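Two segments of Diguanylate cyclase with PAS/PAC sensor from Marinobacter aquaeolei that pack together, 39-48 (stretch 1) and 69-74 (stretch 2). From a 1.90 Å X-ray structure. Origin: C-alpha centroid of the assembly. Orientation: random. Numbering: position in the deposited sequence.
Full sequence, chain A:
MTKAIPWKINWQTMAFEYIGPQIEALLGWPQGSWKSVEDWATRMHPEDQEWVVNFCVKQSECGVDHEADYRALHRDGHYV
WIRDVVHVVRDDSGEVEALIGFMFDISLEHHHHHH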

# COMPACT_ATOMS: atom_id res chain seq x y z
N ASP A 39 -11.07 -5.25 -15.91
CA ASP A 39 -9.80 -5.13 -16.63
C ASP A 39 -8.70 -5.82 -15.82
O ASP A 39 -7.84 -6.50 -16.38
CB ASP A 39 -9.44 -3.65 -16.83
CG ASP A 39 -10.45 -2.92 -17.70
OD1 ASP A 39 -10.68 -3.37 -18.85
OD2 ASP A 39 -11.00 -1.90 -17.25
N TRP A 40 -8.73 -5.61 -14.51
CA TRP A 40 -7.77 -6.21 -13.60
C TRP A 40 -7.88 -7.74 -13.66
O TRP A 40 -6.87 -8.45 -13.73
CB TRP A 40 -8.05 -5.71 -12.19
CG TRP A 40 -7.35 -6.43 -11.09
CD1 TRP A 40 -6.04 -6.33 -10.73
CD2 TRP A 40 -7.94 -7.37 -10.19
NE1 TRP A 40 -5.78 -7.14 -9.65
CE2 TRP A 40 -6.93 -7.80 -9.30
CE3 TRP A 40 -9.24 -7.90 -10.04
CZ2 TRP A 40 -7.16 -8.72 -8.28
CZ3 TRP A 40 -9.47 -8.82 -9.02
CH2 TRP A 40 -8.44 -9.22 -8.16
N ALA A 41 -9.12 -8.23 -13.64
CA ALA A 41 -9.38 -9.67 -13.69
C ALA A 41 -8.99 -10.31 -15.02
O ALA A 41 -8.52 -11.45 -15.07
CB ALA A 41 -10.86 -9.93 -13.40
N THR A 42 -9.18 -9.57 -16.11
CA THR A 42 -8.84 -10.08 -17.43
C THR A 42 -7.34 -10.15 -17.68
O THR A 42 -6.85 -11.12 -18.25
CB THR A 42 -9.50 -9.21 -18.52
OG1 THR A 42 -10.92 -9.37 -18.46
CG2 THR A 42 -9.01 -9.61 -19.91
N ARG A 43 -6.62 -9.13 -17.24
CA ARG A 43 -5.18 -9.05 -17.44
C ARG A 43 -4.43 -9.85 -16.38
O ARG A 43 -3.60 -9.32 -15.64
CB ARG A 43 -4.76 -7.58 -17.42
CG ARG A 43 -5.45 -6.81 -18.53
CD ARG A 43 -5.35 -5.30 -18.37
NE ARG A 43 -6.11 -4.64 -19.44
CZ ARG A 43 -6.22 -3.33 -19.58
NH1 ARG A 43 -5.63 -2.51 -18.72
NH2 ARG A 43 -6.94 -2.84 -20.59
N MSE A 44 -4.72 -11.14 -16.33
CA MSE A 44 -4.14 -12.03 -15.35
C MSE A 44 -3.98 -13.43 -15.93
O MSE A 44 -4.71 -13.82 -16.84
CB MSE A 44 -5.07 -12.06 -14.13
CG MSE A 44 -4.52 -12.73 -12.90
SE MSE A 44 -5.88 -12.73 -11.53
CE MSE A 44 -5.93 -10.82 -11.15
N HIS A 45 -3.02 -14.18 -15.40
CA HIS A 45 -2.76 -15.55 -15.85
C HIS A 45 -4.03 -16.39 -15.63
O HIS A 45 -4.71 -16.23 -14.61
CB HIS A 45 -1.59 -16.11 -15.05
CG HIS A 45 -1.08 -17.42 -15.56
ND1 HIS A 45 -1.80 -18.59 -15.47
CD2 HIS A 45 0.09 -17.74 -16.16
CE1 HIS A 45 -1.10 -19.58 -16.00
NE2 HIS A 45 0.06 -19.09 -16.42
N PRO A 46 -4.36 -17.29 -16.57
CA PRO A 46 -5.56 -18.13 -16.43
C PRO A 46 -5.65 -18.97 -15.16
O PRO A 46 -6.74 -19.16 -14.62
CB PRO A 46 -5.53 -18.98 -17.71
CG PRO A 46 -4.08 -19.04 -18.07
CD PRO A 46 -3.63 -17.62 -17.81
N GLU A 47 -4.52 -19.49 -14.68
CA GLU A 47 -4.54 -20.31 -13.48
C GLU A 47 -4.68 -19.45 -12.22
O GLU A 47 -5.00 -19.97 -11.14
CB GLU A 47 -3.28 -21.17 -13.38
CG GLU A 47 -3.11 -22.14 -14.56
CD GLU A 47 -2.05 -23.20 -14.31
OE1 GLU A 47 -1.11 -22.95 -13.53
OE2 GLU A 47 -2.14 -24.28 -14.93
N ASP A 48 -4.44 -18.15 -12.35
CA ASP A 48 -4.57 -17.26 -11.21
C ASP A 48 -5.97 -16.67 -11.17
O ASP A 48 -6.53 -16.43 -10.10
CB ASP A 48 -3.50 -16.16 -11.26
CG ASP A 48 -2.15 -16.66 -10.80
OD1 ASP A 48 -2.12 -17.48 -9.85
OD2 ASP A 48 -1.12 -16.23 -11.36
N ASP A 69 -0.75 -12.77 -4.54
CA ASP A 69 0.38 -12.82 -5.46
C ASP A 69 -0.11 -13.54 -6.70
O ASP A 69 -0.69 -14.62 -6.61
CB ASP A 69 1.54 -13.61 -4.85
CG ASP A 69 2.23 -12.87 -3.72
OD1 ASP A 69 1.66 -11.88 -3.21
OD2 ASP A 69 3.34 -13.29 -3.33
N TYR A 70 0.10 -12.94 -7.87
CA TYR A 70 -0.33 -13.56 -9.11
C TYR A 70 0.46 -13.05 -10.31
O TYR A 70 1.21 -12.06 -10.22
CB TYR A 70 -1.82 -13.31 -9.35
CG TYR A 70 -2.18 -11.85 -9.35
CD1 TYR A 70 -2.60 -11.21 -8.18
CD2 TYR A 70 -2.04 -11.08 -10.50
CE1 TYR A 70 -2.85 -9.84 -8.16
CE2 TYR A 70 -2.30 -9.71 -10.49
CZ TYR A 70 -2.70 -9.10 -9.31
OH TYR A 70 -2.91 -7.74 -9.28
N ARG A 71 0.29 -13.75 -11.42
CA ARG A 71 0.95 -13.40 -12.66
C ARG A 71 0.04 -12.48 -13.45
O ARG A 71 -1.04 -12.88 -13.89
CB ARG A 71 1.26 -14.68 -13.46
CG ARG A 71 2.34 -15.53 -12.82
CD ARG A 71 2.17 -17.02 -13.11
NE ARG A 71 1.02 -17.59 -12.40
CZ ARG A 71 0.68 -18.88 -12.45
NH1 ARG A 71 1.40 -19.72 -13.18
NH2 ARG A 71 -0.38 -19.32 -11.80
N ALA A 72 0.46 -11.23 -13.59
CA ALA A 72 -0.31 -10.24 -14.33
C ALA A 72 0.08 -10.36 -15.80
O ALA A 72 1.21 -10.70 -16.12
CB ALA A 72 -0.01 -8.83 -13.82
N LEU A 73 -0.87 -10.08 -16.67
CA LEU A 73 -0.64 -10.16 -18.11
C LEU A 73 -0.16 -8.84 -18.69
O LEU A 73 -0.85 -7.82 -18.59
CB LEU A 73 -1.94 -10.58 -18.81
CG LEU A 73 -1.90 -10.71 -20.33
CD1 LEU A 73 -0.91 -11.80 -20.73
CD2 LEU A 73 -3.29 -11.02 -20.85
N HIS A 74 1.02 -8.86 -19.29
CA HIS A 74 1.57 -7.67 -19.92
C HIS A 74 0.89 -7.57 -21.28
O HIS A 74 0.47 -8.60 -21.83
CB HIS A 74 3.09 -7.84 -20.10
CG HIS A 74 3.78 -6.62 -20.61
ND1 HIS A 74 3.64 -6.17 -21.90
CD2 HIS A 74 4.62 -5.76 -19.99
CE1 HIS A 74 4.36 -5.07 -22.06
NE2 HIS A 74 4.97 -4.80 -20.92
O HOH W 1 0.30 -22.16 -11.50
O HOH W 2 -0.24 -17.13 -7.54

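A short strand can hold a passing loop with very little backbone pairing when its side chains add contacts of their own. The contact between residues 39-48 and 69-74 illustrates the principle. The backbones meet in a single beta bridge, M44 with A72, where the CA atoms are 4.3 Å apart. Two hydrogen bonds frame it: L73 N donates to R43 O at 3.0 Å, almost linearly, and H45 N donates to R71 O at 2.8 Å. R43 is the first residue after the helix of 39-42 to leave helical phi/psi, and its carbonyl O meets L73 N. The CA-to-CB bond of A72 points away from the loop overall, although its CB still touches it, and only 9 Å² of the residue is covered.

R71 has the largest covered area, 116 Å², and does the most varied work. Its guanidinium lies flat on the H45 ring, centres 3.8 Å apart and planes at 11°, which leaves the edge of the group free for an acid. D48 takes that place in a salt bridge: R71 NE donates to D48 OD2 at 2.7 Å and R71 NH2 to D48 OD1 at 3.2 Å. The same carboxylate also receives the backbone, with R71 N to D48 OD2 at 2.9 Å, so aspartate binds both the main chain and the side chain of one residue. H45 ND1 accepts from E47 N at 3.0 Å, a capping bond at the start of a short, weakly bonded helix. Water 1 extends the network, donating to E47 OE1 at 2.6 Å and accepting from R71 NH2 at 2.9 Å.

Y70, with 84 Å² covered, brings an aromatic ring to a buried site. M44, a selenomethionine, has its CA-to-CB bond directed away from the strand overall, yet the end of its side chain comes back to the tyrosine: CE sits over the ring face, 3.9 Å from the Y70 ring centroid. A flexible, unbranched side chain suits this return. The tyrosine hydroxyl is not left unpaired, since W40 NE1 donates to Y70 OH at 3.0 Å, tying the helix to the strand.

L73 and D48 each have 62 Å² covered. The leucine packs beside the bridge, its CB 4.3 Å from R43 CB and 3.8 Å from M44 N. Altogether 537 Å² is buried, counting both sides, and the lesson is economical: a single bridge pairs M44 with A72, while R71 and Y70, neighbours in sequence, contribute the two largest covered areas.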